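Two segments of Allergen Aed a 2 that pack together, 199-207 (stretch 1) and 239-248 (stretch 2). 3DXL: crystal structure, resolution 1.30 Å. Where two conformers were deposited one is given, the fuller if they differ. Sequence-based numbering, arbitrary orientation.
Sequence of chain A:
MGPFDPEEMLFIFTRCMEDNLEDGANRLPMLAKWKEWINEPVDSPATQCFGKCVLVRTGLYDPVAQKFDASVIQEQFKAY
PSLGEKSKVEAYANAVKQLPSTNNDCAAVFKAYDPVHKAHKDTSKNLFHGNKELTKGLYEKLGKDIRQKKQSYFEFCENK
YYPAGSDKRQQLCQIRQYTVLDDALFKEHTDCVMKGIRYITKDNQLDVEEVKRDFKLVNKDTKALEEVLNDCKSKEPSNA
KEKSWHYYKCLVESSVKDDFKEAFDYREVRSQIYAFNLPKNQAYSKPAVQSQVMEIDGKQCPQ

Stretch 1, residues 199-207: YITKDNQLD
Stretch 2 (239-248) NAKEKSWHYY

Stretch 1 is an irregular hairpin-like loop without helix or strand. Its bend is a type I beta turn from Thr 201 to Asn 204, with Lys 202 at phi/psi -56/-31 and Asp 203 at -96/27, closed by Asn 204 N to Thr 201 O at 3.0 Å. Asn 204 then takes the left-handed region, 59/37, which brings the chain back: Thr 201 N donates to Gln 205 O at 2.8 Å, and two residues further out Asp 207 N donates to Tyr 199 O, also at 2.8 Å. The flanking residues are extended, Ile 200 at -124/134, Thr 201 at -78/173, Gln 205 at -108/142 and Leu 206 at -64/133. Thr 201, chi1 p, braces the turn from inside, its OG1 accepting from Gln 205 N at 3.1 Å and, weakly, from Asp 203 N at 3.4 Å. Asp 207, at -111/92 with chi1 t, occupies the N-cap position of the helix that follows.

Stretch 2 enters a helix that is established from Lys 243 to Tyr 248 and continues beyond. Ahead of it, Asn 239 OD1 (chi1 t) accepts from Lys 241 N at 3.1 Å, and Lys 243 N reaches Ala 240 O at 3.2 Å; within the helix, Tyr 247 N bonds to Lys 243 O at 3.0 Å. The register is antiparallel: the CA atoms of Ile 200 and Ser 244 lie 6.3 Å apart, those of Asn 204 and Ala 240 6.0 Å. Ala 240, Lys 243 and Tyr 247 point toward the loop and Ser 244 sideways, and together the stretches bury 410 Å².

The polar centre is Lys 243, with chi angles m, t, p, t in the conformer described. The p kink at chi3 helps place its ammonium at the returning limb of the loop, where NZ donates to Asn 204 O at 2.7 Å and makes a weak hydrogen bond to Gln 205 OE1 at 3.1 Å. A charged amine thus pairs with a backbone carbonyl just past the turn. Gln 205 starts away from the helix, but chi1 m and chi2 m bring its amide end back.

Asn 204, chi1 m and chi2 -65°, lies against the start of stretch 2: its ND2 is 3.5 Å from Ala 240 CB and its CG 3.5 Å from Ala 240 O. The CA atoms of the two residues are 6.0 Å apart here, and the Ala 240 methyl faces the amide, while Asn 204 OD1 is satisfied elsewhere in the structure.

At the other end the contact is apolar. Tyr 247, chi1 m and chi2 -74°, presents a ring face to Leu 206 (t, p), whose CD1 sits 4.1 Å from the ring centroid and 12° off its normal, a CH-pi contact; Leu 206 CD2 comes 3.6 Å from Tyr 247 CE1. Ile 200 (m, m) approaches the same ring obliquely, CD1 to Tyr 247 CD2 at 3.9 Å, and its CG1 rests 3.4 Å from Ser 244 OG. The rule is economical: a lysine ties down the turn's exit, and a tyrosine one helical turn later receives the aliphatic side chains.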

# COMPACT_ATOMS: atom_id res chain seq x y z
N TYR A 199 -4.42 2.36 6.63
CA TYR A 199 -4.98 2.31 7.99
C TYR A 199 -6.40 1.77 7.96
O TYR A 199 -6.86 1.19 8.94
CB TYR A 199 -5.00 3.69 8.64
CG TYR A 199 -3.67 4.24 9.07
CD1 TYR A 199 -2.47 3.65 8.69
CD2 TYR A 199 -3.62 5.41 9.82
CE1 TYR A 199 -1.27 4.19 9.08
CE2 TYR A 199 -2.43 5.95 10.21
CZ TYR A 199 -1.25 5.35 9.84
OH TYR A 199 -0.06 5.91 10.20
N ILE A 200 -7.08 1.97 6.82
CA ILE A 200 -8.42 1.45 6.57
C ILE A 200 -8.35 0.62 5.30
O ILE A 200 -7.74 1.04 4.31
CB ILE A 200 -9.45 2.60 6.39
CG1 ILE A 200 -9.51 3.49 7.65
CG2 ILE A 200 -10.84 2.07 6.01
CD1 ILE A 200 -10.19 2.87 8.87
N THR A 201 -8.94 -0.57 5.34
CA THR A 201 -8.95 -1.49 4.19
C THR A 201 -9.98 -1.09 3.13
O THR A 201 -10.81 -0.21 3.36
CB THR A 201 -9.26 -2.94 4.64
OG1 THR A 201 -10.61 -3.01 5.10
CG2 THR A 201 -8.31 -3.39 5.74
N LYS A 202 -9.96 -1.78 1.99
CA LYS A 202 -10.96 -1.58 0.93
C LYS A 202 -12.42 -1.76 1.39
O LYS A 202 -13.33 -1.11 0.85
CB LYS A 202 -10.67 -2.49 -0.27
CG LYS A 202 -10.90 -3.98 -0.02
CD LYS A 202 -10.77 -4.81 -1.29
CE LYS A 202 -11.23 -6.25 -1.06
NZ LYS A 202 -11.10 -7.09 -2.29
N ASP A 203 -12.64 -2.63 2.37
CA ASP A 203 -13.97 -2.87 2.94
C ASP A 203 -14.23 -2.05 4.20
O ASP A 203 -15.02 -2.45 5.06
CB ASP A 203 -14.15 -4.37 3.23
CG ASP A 203 -14.05 -5.22 1.99
OD1 ASP A 203 -14.81 -4.98 1.02
OD2 ASP A 203 -13.22 -6.15 1.98
N ASN A 204 -13.56 -0.90 4.29
CA ASN A 204 -13.76 0.05 5.38
C ASN A 204 -13.50 -0.53 6.76
O ASN A 204 -14.19 -0.18 7.71
CB ASN A 204 -15.17 0.69 5.30
CG ASN A 204 -15.41 1.41 3.99
OD1 ASN A 204 -14.75 2.40 3.68
ND2 ASN A 204 -16.37 0.92 3.21
N GLN A 205 -12.50 -1.40 6.89
CA GLN A 205 -12.12 -1.93 8.20
C GLN A 205 -10.80 -1.35 8.70
O GLN A 205 -9.86 -1.15 7.93
CB GLN A 205 -12.06 -3.46 8.21
CG GLN A 205 -13.34 -4.18 7.73
CD GLN A 205 -14.58 -3.91 8.58
OE1 GLN A 205 -14.49 -3.54 9.76
NE2 GLN A 205 -15.75 -4.10 7.98
N LEU A 206 -10.74 -1.08 10.00
CA LEU A 206 -9.51 -0.63 10.64
C LEU A 206 -8.43 -1.71 10.56
O LEU A 206 -8.70 -2.88 10.85
CB LEU A 206 -9.78 -0.30 12.11
CG LEU A 206 -8.57 0.12 12.95
CD1 LEU A 206 -8.05 1.48 12.49
CD2 LEU A 206 -8.93 0.13 14.42
N ASP A 207 -7.22 -1.31 10.17
CA ASP A 207 -6.06 -2.20 10.24
C ASP A 207 -5.10 -1.69 11.31
O ASP A 207 -4.22 -0.86 11.05
CB ASP A 207 -5.36 -2.32 8.88
CG ASP A 207 -4.26 -3.37 8.88
OD1 ASP A 207 -3.81 -3.80 9.96
OD2 ASP A 207 -3.85 -3.77 7.77
N ASN A 239 -22.30 3.72 9.50
CA ASN A 239 -22.13 4.11 8.09
C ASN A 239 -20.68 3.90 7.66
O ASN A 239 -19.77 4.57 8.16
CB ASN A 239 -22.54 5.57 7.86
CG ASN A 239 -22.46 6.00 6.39
OD1 ASN A 239 -21.89 5.31 5.53
ND2 ASN A 239 -23.03 7.16 6.09
N ALA A 240 -20.49 2.99 6.71
CA ALA A 240 -19.16 2.60 6.23
C ALA A 240 -18.30 3.76 5.75
O ALA A 240 -17.10 3.78 6.01
CB ALA A 240 -19.29 1.55 5.12
N LYS A 241 -18.92 4.72 5.07
CA LYS A 241 -18.20 5.83 4.45
C LYS A 241 -17.61 6.82 5.45
O LYS A 241 -16.82 7.69 5.08
CB LYS A 241 -19.11 6.58 3.46
CG LYS A 241 -19.34 5.86 2.14
CD LYS A 241 -19.97 6.79 1.12
CE LYS A 241 -20.25 6.08 -0.20
NZ LYS A 241 -19.01 5.63 -0.91
N GLU A 242 -18.00 6.70 6.72
CA GLU A 242 -17.52 7.60 7.75
C GLU A 242 -16.46 7.00 8.65
O GLU A 242 -15.94 7.67 9.55
CB GLU A 242 -18.69 8.10 8.59
CG GLU A 242 -19.56 9.09 7.84
CD GLU A 242 -20.57 9.77 8.74
OE1 GLU A 242 -21.02 9.15 9.73
OE2 GLU A 242 -20.92 10.93 8.45
N LYS A 243 -16.13 5.73 8.41
CA LYS A 243 -15.22 5.03 9.30
C LYS A 243 -13.80 5.61 9.26
O LYS A 243 -13.21 5.79 10.33
CB LYS A 243 -15.26 3.51 9.07
CG LYS A 243 -16.59 2.89 9.53
CD LYS A 243 -16.75 1.45 9.10
CE LYS A 243 -16.03 0.51 10.04
NZ LYS A 243 -16.01 -0.88 9.52
N SER A 244 -13.28 5.92 8.07
CA SER A 244 -11.94 6.54 7.96
C SER A 244 -11.87 7.83 8.78
O SER A 244 -10.97 8.02 9.60
CB SER A 244 -11.59 6.86 6.51
OG SER A 244 -11.29 5.68 5.79
N TRP A 245 -12.84 8.70 8.55
CA TRP A 245 -12.90 9.98 9.27
C TRP A 245 -13.04 9.77 10.78
O TRP A 245 -12.38 10.44 11.57
CB TRP A 245 -14.06 10.81 8.71
CG TRP A 245 -14.29 12.10 9.44
CD1 TRP A 245 -13.65 13.29 9.24
CD2 TRP A 245 -15.26 12.33 10.48
NE1 TRP A 245 -14.15 14.25 10.09
CE2 TRP A 245 -15.13 13.69 10.87
CE3 TRP A 245 -16.21 11.53 11.12
CZ2 TRP A 245 -15.94 14.27 11.86
CZ3 TRP A 245 -17.00 12.10 12.12
CH2 TRP A 245 -16.86 13.46 12.48
N HIS A 246 -13.89 8.82 11.17
CA HIS A 246 -14.05 8.51 12.59
C HIS A 246 -12.72 8.18 13.26
O HIS A 246 -12.42 8.70 14.34
CB HIS A 246 -15.02 7.35 12.79
CG HIS A 246 -15.04 6.82 14.19
ND1 HIS A 246 -15.71 7.45 15.21
CD2 HIS A 246 -14.47 5.72 14.73
CE1 HIS A 246 -15.55 6.76 16.33
NE2 HIS A 246 -14.79 5.71 16.06
N TYR A 247 -11.94 7.29 12.65
CA TYR A 247 -10.69 6.90 13.27
C TYR A 247 -9.66 8.03 13.26
O TYR A 247 -8.93 8.21 14.24
CB TYR A 247 -10.14 5.62 12.63
CG TYR A 247 -10.86 4.39 13.14
CD1 TYR A 247 -10.61 3.91 14.42
CD2 TYR A 247 -11.80 3.73 12.36
CE1 TYR A 247 -11.27 2.79 14.91
CE2 TYR A 247 -12.47 2.60 12.84
CZ TYR A 247 -12.20 2.15 14.11
OH TYR A 247 -12.84 1.04 14.59
N TYR A 248 -9.62 8.77 12.16
CA TYR A 248 -8.74 9.94 12.09
C TYR A 248 -9.05 10.94 13.22
O TYR A 248 -8.15 11.32 13.98
CB TYR A 248 -8.85 10.60 10.72
CG TYR A 248 -8.05 11.87 10.59
CD1 TYR A 248 -6.66 11.83 10.48
CD2 TYR A 248 -8.68 13.13 10.61
CE1 TYR A 248 -5.91 13.01 10.38
CE2 TYR A 248 -7.94 14.31 10.51
CZ TYR A 248 -6.56 14.24 10.39
OH TYR A 248 -5.81 15.39 10.28